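PDB 4Z0V: 2',5'-phosphodiesterase 12 from Homo sapiens, which belongs to the endonuclease/exonuclease/phosphatase family, with a DNase I-like fold, and carries a bound magnesium ion in this structure. Local coordinates for residues D111-Y116 and T171-D176; L165-L170 and S189-P194. One frame throughout, in Å; residues are numbered along the deposited sequence.

Both contacts use helix 159-172, at different points along it. Contact 2 engages residues 165-170, in the second half of the helix: all five touching residues are buried, and the partner, helix 185-198, runs nearly alongside. Contact 1 meets the same helix at its C-terminal end, where the chain leaves it for strand 177-184; it is only partly buried and lies farther from the centre of the chain, about 14 Å against about 10 Å. The chemistry follows the place. Contact 1 is an aromatic and CH-pi contact, whereas contact 2 combines methyl packing with one amide-to-carbonyl hydrogen bond. Their centres are about 14 Å apart, and His114 NE2 joins them by a probable hydrogen bond to Glu169 O.

Contact 1 of 2, residues D111-Y116 and T171-D176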
# COMPACT_ATOMS: atom_id res chain seq x y z
N ASP A 111 12.06 3.70 -11.49
CA ASP A 111 12.26 3.45 -12.93
C ASP A 111 13.06 2.16 -13.19
O ASP A 111 12.64 1.32 -13.99
CB ASP A 111 12.93 4.62 -13.64
CG ASP A 111 12.13 5.90 -13.67
OD1 ASP A 111 10.89 5.83 -13.50
OD2 ASP A 111 12.74 6.97 -13.87
N HIS A 112 14.20 1.99 -12.50
CA HIS A 112 15.02 0.79 -12.65
C HIS A 112 14.28 -0.44 -12.09
O HIS A 112 14.38 -1.51 -12.64
CB HIS A 112 16.36 0.97 -11.93
CG HIS A 112 17.24 -0.24 -12.06
ND1 HIS A 112 17.83 -0.57 -13.27
CD2 HIS A 112 17.54 -1.19 -11.14
CE1 HIS A 112 18.50 -1.69 -13.04
NE2 HIS A 112 18.34 -2.11 -11.79
N ARG A 113 13.50 -0.25 -11.02
CA ARG A 113 12.76 -1.34 -10.37
C ARG A 113 11.72 -1.92 -11.31
O ARG A 113 11.52 -3.13 -11.31
CB ARG A 113 12.09 -0.80 -9.09
CG ARG A 113 13.11 -0.23 -8.11
CD ARG A 113 12.45 0.05 -6.76
NE ARG A 113 12.37 -1.17 -5.95
CZ ARG A 113 11.70 -1.26 -4.82
NH1 ARG A 113 10.99 -0.23 -4.37
NH2 ARG A 113 11.73 -2.38 -4.11
N HIS A 114 11.15 -1.08 -12.19
CA HIS A 114 10.14 -1.51 -13.15
C HIS A 114 10.70 -2.45 -14.21
O HIS A 114 9.93 -3.20 -14.81
CB HIS A 114 9.47 -0.30 -13.80
CG HIS A 114 8.48 0.37 -12.90
ND1 HIS A 114 8.02 1.63 -13.18
CD2 HIS A 114 7.87 -0.09 -11.77
CE1 HIS A 114 7.15 1.92 -12.21
NE2 HIS A 114 7.04 0.92 -11.33
N LEU A 115 12.04 -2.54 -14.35
CA LEU A 115 12.65 -3.53 -15.25
C LEU A 115 12.44 -4.95 -14.72
O LEU A 115 12.60 -5.91 -15.48
CB LEU A 115 14.16 -3.27 -15.43
CG LEU A 115 14.56 -1.90 -16.01
CD1 LEU A 115 16.07 -1.83 -16.20
CD2 LEU A 115 13.84 -1.62 -17.34
N TYR A 116 12.15 -5.09 -13.41
CA TYR A 116 11.92 -6.39 -12.75
C TYR A 116 10.43 -6.77 -12.73
O TYR A 116 10.08 -7.83 -12.20
CB TYR A 116 12.43 -6.34 -11.31
CG TYR A 116 13.93 -6.27 -11.20
CD1 TYR A 116 14.61 -5.07 -11.41
CD2 TYR A 116 14.69 -7.41 -10.94
CE1 TYR A 116 16.01 -5.02 -11.38
CE2 TYR A 116 16.08 -7.36 -10.88
CZ TYR A 116 16.74 -6.17 -11.14
OH TYR A 116 18.11 -6.12 -11.06
N THR A 171 1.28 1.21 -10.44
CA THR A 171 0.76 0.57 -11.66
C THR A 171 1.88 -0.10 -12.46
O THR A 171 1.66 -1.16 -13.04
CB THR A 171 -0.01 1.56 -12.53
OG1 THR A 171 0.86 2.62 -12.94
CG2 THR A 171 -1.28 2.13 -11.78
N GLY A 172 3.08 0.49 -12.41
CA GLY A 172 4.27 -0.04 -13.05
C GLY A 172 4.76 -1.36 -12.49
O GLY A 172 5.43 -2.11 -13.21
N TYR A 173 4.42 -1.68 -11.21
CA TYR A 173 4.80 -2.96 -10.59
C TYR A 173 4.00 -4.13 -11.13
O TYR A 173 4.41 -5.27 -10.92
CB TYR A 173 4.70 -2.92 -9.07
CG TYR A 173 5.75 -2.06 -8.40
CD1 TYR A 173 7.05 -1.99 -8.90
CD2 TYR A 173 5.44 -1.29 -7.29
CE1 TYR A 173 8.03 -1.22 -8.27
CE2 TYR A 173 6.38 -0.46 -6.69
CZ TYR A 173 7.68 -0.42 -7.19
OH TYR A 173 8.62 0.36 -6.56
N ASN A 174 2.85 -3.88 -11.82
CA ASN A 174 2.02 -4.97 -12.38
C ASN A 174 1.86 -6.08 -11.33
O ASN A 174 2.17 -7.25 -11.57
CB ASN A 174 2.70 -5.49 -13.69
CG ASN A 174 2.61 -4.48 -14.81
OD1 ASN A 174 1.52 -3.98 -15.13
ND2 ASN A 174 3.75 -4.15 -15.43
N ALA A 175 1.42 -5.68 -10.14
CA ALA A 175 1.35 -6.53 -8.97
C ALA A 175 -0.00 -7.21 -8.82
O ALA A 175 -0.96 -6.87 -9.52
CB ALA A 175 1.66 -5.70 -7.72
N ASP A 176 -0.06 -8.20 -7.92
CA ASP A 176 -1.26 -9.00 -7.67
C ASP A 176 -1.88 -8.68 -6.34
O ASP A 176 -3.10 -8.83 -6.19
CB ASP A 176 -0.94 -10.50 -7.75
CG ASP A 176 -0.32 -10.86 -9.11
OD1 ASP A 176 -0.72 -10.24 -10.13
OD2 ASP A 176 0.60 -11.70 -9.13
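His114 and Tyr173 reach each other with similar first torsions: in each residue CG sits beside the backbone N and anti to the carbonyl carbon, chi1 -76° for His114 and -70° for Tyr173. Neither CA-CB bond aims directly at the opposite segment, and it is the rings that close the distance. They form an offset edge-to-face pair, the edge of His114 turned to the face of Tyr173, with centroids 5.1 Å apart and planes at 77°. The nearest ring atoms are His114 CD2 and Tyr173 CD1, at 3.5 Å.

Gly172 lies over one face of the imidazole. Its CA stands 3.7 Å from the centroid of the His114 ring, a CH-pi contact displaced toward the NE2 side of the rim, where CA and His114 NE2 are 3.4 Å apart. With no side chain on Gly172, the ring can settle against the backbone itself, and the His114 and Gly172 CA atoms are 6.1 Å apart. The imidazole is fixed further by a hydrogen bond from NE2 to Glu169 O.

Arg113 passes the phenol end of Tyr173. Its NH1 is 3.3 Å from Tyr173 OH, but the angle is too poor for a hydrogen bond, so this is packing; CD lies 3.8 Å from the same OH. The polar ends are held elsewhere: Tyr173 OH by the carboxylate of Glu169, and the guanidinium by the carbonyls of Pro408 and Ala432.

Asn174, with positive phi, turns the chain out of helix 159-172 toward strand 177-184. Contact 1 therefore packs the connection between strands 93-96 and 125-132, from one sheet to the next, against the helix-to-strand turn of a beta-alpha-beta crossover in the DNase I-like fold.

Contact 2 of 2, residues L165-L170 and S189-P194; sequences LIQKEL and SDSLVP
Gln167 grips Ser191 at the tightest point between these helices. Extended beyond CG, its side chain carries NE2 to 2.9 Å from Ser191 O, in a nearly straight hydrogen bond with an N-H...O angle of 165°. The acceptor lies almost in the Gln167 amide plane, but the donor approaches well to one side of the carbonyl (C=O...N angle 114°) and is tilted out of the carbonyl plane. Gln167 CG also packs 3.5 Å from Ser191 OG. That hydroxyl is hydrogen-bonded to Gln163, one turn earlier on the same helix, so two glutamines hold Ser191 where helix 185-198 widens into a pi-type turn.

The segment axes approach to 10.1 Å and run nearly parallel, 16° apart, as successive helices on one face of the six-stranded sheet in this DNase I-like fold. Strand 177-184 connects them, and its Leu180 touches both Leu170 and Leu192.

Toward that sheet the contact across the helices is less intimate. A single methyl of Leu192, CD2, meets both Ile166 CG2 at 4.0 Å and Leu170 CD1 at 4.1 Å, buried and wholly apolar. The solvent side lies beyond Ser191: Asp190 is exposed, makes no contact with 165-170, and forms a salt bridge with Lys28.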
# COMPACT_ATOMS: atom_id res chain seq x y z
N LEU A 165 3.44 10.24 -8.83
CA LEU A 165 4.54 9.30 -8.75
C LEU A 165 4.10 7.96 -8.20
O LEU A 165 4.50 6.94 -8.74
CB LEU A 165 5.67 9.87 -7.87
CG LEU A 165 6.73 10.71 -8.59
CD1 LEU A 165 6.11 11.95 -9.24
CD2 LEU A 165 7.79 11.16 -7.59
N ILE A 166 3.24 7.97 -7.17
CA ILE A 166 2.75 6.73 -6.53
C ILE A 166 1.89 5.95 -7.52
O ILE A 166 1.99 4.74 -7.61
CB ILE A 166 1.98 7.05 -5.21
CG1 ILE A 166 2.98 7.46 -4.08
CG2 ILE A 166 1.12 5.85 -4.74
CD1 ILE A 166 2.34 8.33 -2.93
N GLN A 167 1.08 6.65 -8.32
CA GLN A 167 0.28 5.99 -9.33
C GLN A 167 1.17 5.34 -10.37
O GLN A 167 0.97 4.16 -10.69
CB GLN A 167 -0.67 7.00 -10.01
CG GLN A 167 -1.88 7.37 -9.12
CD GLN A 167 -2.77 8.36 -9.87
OE1 GLN A 167 -2.32 9.13 -10.70
NE2 GLN A 167 -4.07 8.36 -9.60
N LYS A 168 2.19 6.06 -10.85
CA LYS A 168 3.12 5.50 -11.83
C LYS A 168 3.88 4.30 -11.22
O LYS A 168 4.00 3.26 -11.85
CB LYS A 168 4.10 6.57 -12.33
CG LYS A 168 5.00 5.99 -13.45
CD LYS A 168 5.92 7.00 -14.09
CE LYS A 168 6.73 6.35 -15.21
NZ LYS A 168 7.56 7.39 -15.89
N GLU A 169 4.34 4.47 -10.00
CA GLU A 169 5.10 3.44 -9.29
C GLU A 169 4.29 2.16 -9.14
O GLU A 169 4.73 1.09 -9.54
CB GLU A 169 5.54 3.95 -7.92
CG GLU A 169 6.34 2.86 -7.21
CD GLU A 169 6.99 3.32 -5.93
OE1 GLU A 169 7.69 2.48 -5.31
OE2 GLU A 169 6.81 4.49 -5.55
N LEU A 170 3.12 2.25 -8.50
CA LEU A 170 2.31 1.08 -8.24
C LEU A 170 1.79 0.44 -9.48
O LEU A 170 1.89 -0.77 -9.58
CB LEU A 170 1.15 1.43 -7.28
CG LEU A 170 1.61 1.77 -5.86
CD1 LEU A 170 0.39 2.11 -4.99
CD2 LEU A 170 2.37 0.56 -5.24
N SER A 189 -9.88 7.00 -2.36
CA SER A 189 -10.98 7.13 -3.30
C SER A 189 -10.65 7.88 -4.59
O SER A 189 -11.23 7.54 -5.63
CB SER A 189 -12.18 7.79 -2.61
OG SER A 189 -11.80 9.06 -2.11
N ASP A 190 -9.75 8.89 -4.55
CA ASP A 190 -9.48 9.75 -5.72
C ASP A 190 -8.19 9.46 -6.47
O ASP A 190 -8.06 9.91 -7.61
CB ASP A 190 -9.45 11.24 -5.32
CG ASP A 190 -10.63 11.70 -4.47
OD1 ASP A 190 -11.66 10.99 -4.44
OD2 ASP A 190 -10.49 12.73 -3.80
N SER A 191 -7.24 8.74 -5.85
CA SER A 191 -5.99 8.46 -6.55
C SER A 191 -5.76 6.95 -6.74
O SER A 191 -5.54 6.51 -7.87
CB SER A 191 -4.82 9.07 -5.78
OG SER A 191 -3.59 8.67 -6.36
N LEU A 192 -5.75 6.19 -5.65
CA LEU A 192 -5.44 4.75 -5.75
C LEU A 192 -6.55 3.96 -6.43
O LEU A 192 -6.26 3.20 -7.35
CB LEU A 192 -5.14 4.18 -4.36
CG LEU A 192 -4.06 4.92 -3.61
CD1 LEU A 192 -3.99 4.44 -2.18
CD2 LEU A 192 -2.67 4.74 -4.30
N VAL A 193 -7.82 4.14 -6.02
CA VAL A 193 -8.90 3.37 -6.64
C VAL A 193 -8.96 3.66 -8.17
O VAL A 193 -8.88 2.70 -8.91
CB VAL A 193 -10.25 3.54 -5.92
CG1 VAL A 193 -11.42 3.12 -6.82
CG2 VAL A 193 -10.27 2.73 -4.63
N PRO A 194 -8.96 4.91 -8.67
CA PRO A 194 -9.00 5.10 -10.15
C PRO A 194 -7.78 4.53 -10.87
O PRO A 194 -7.95 3.91 -11.93
CB PRO A 194 -9.07 6.62 -10.30
CG PRO A 194 -9.69 7.10 -9.00
CD PRO A 194 -9.05 6.21 -7.98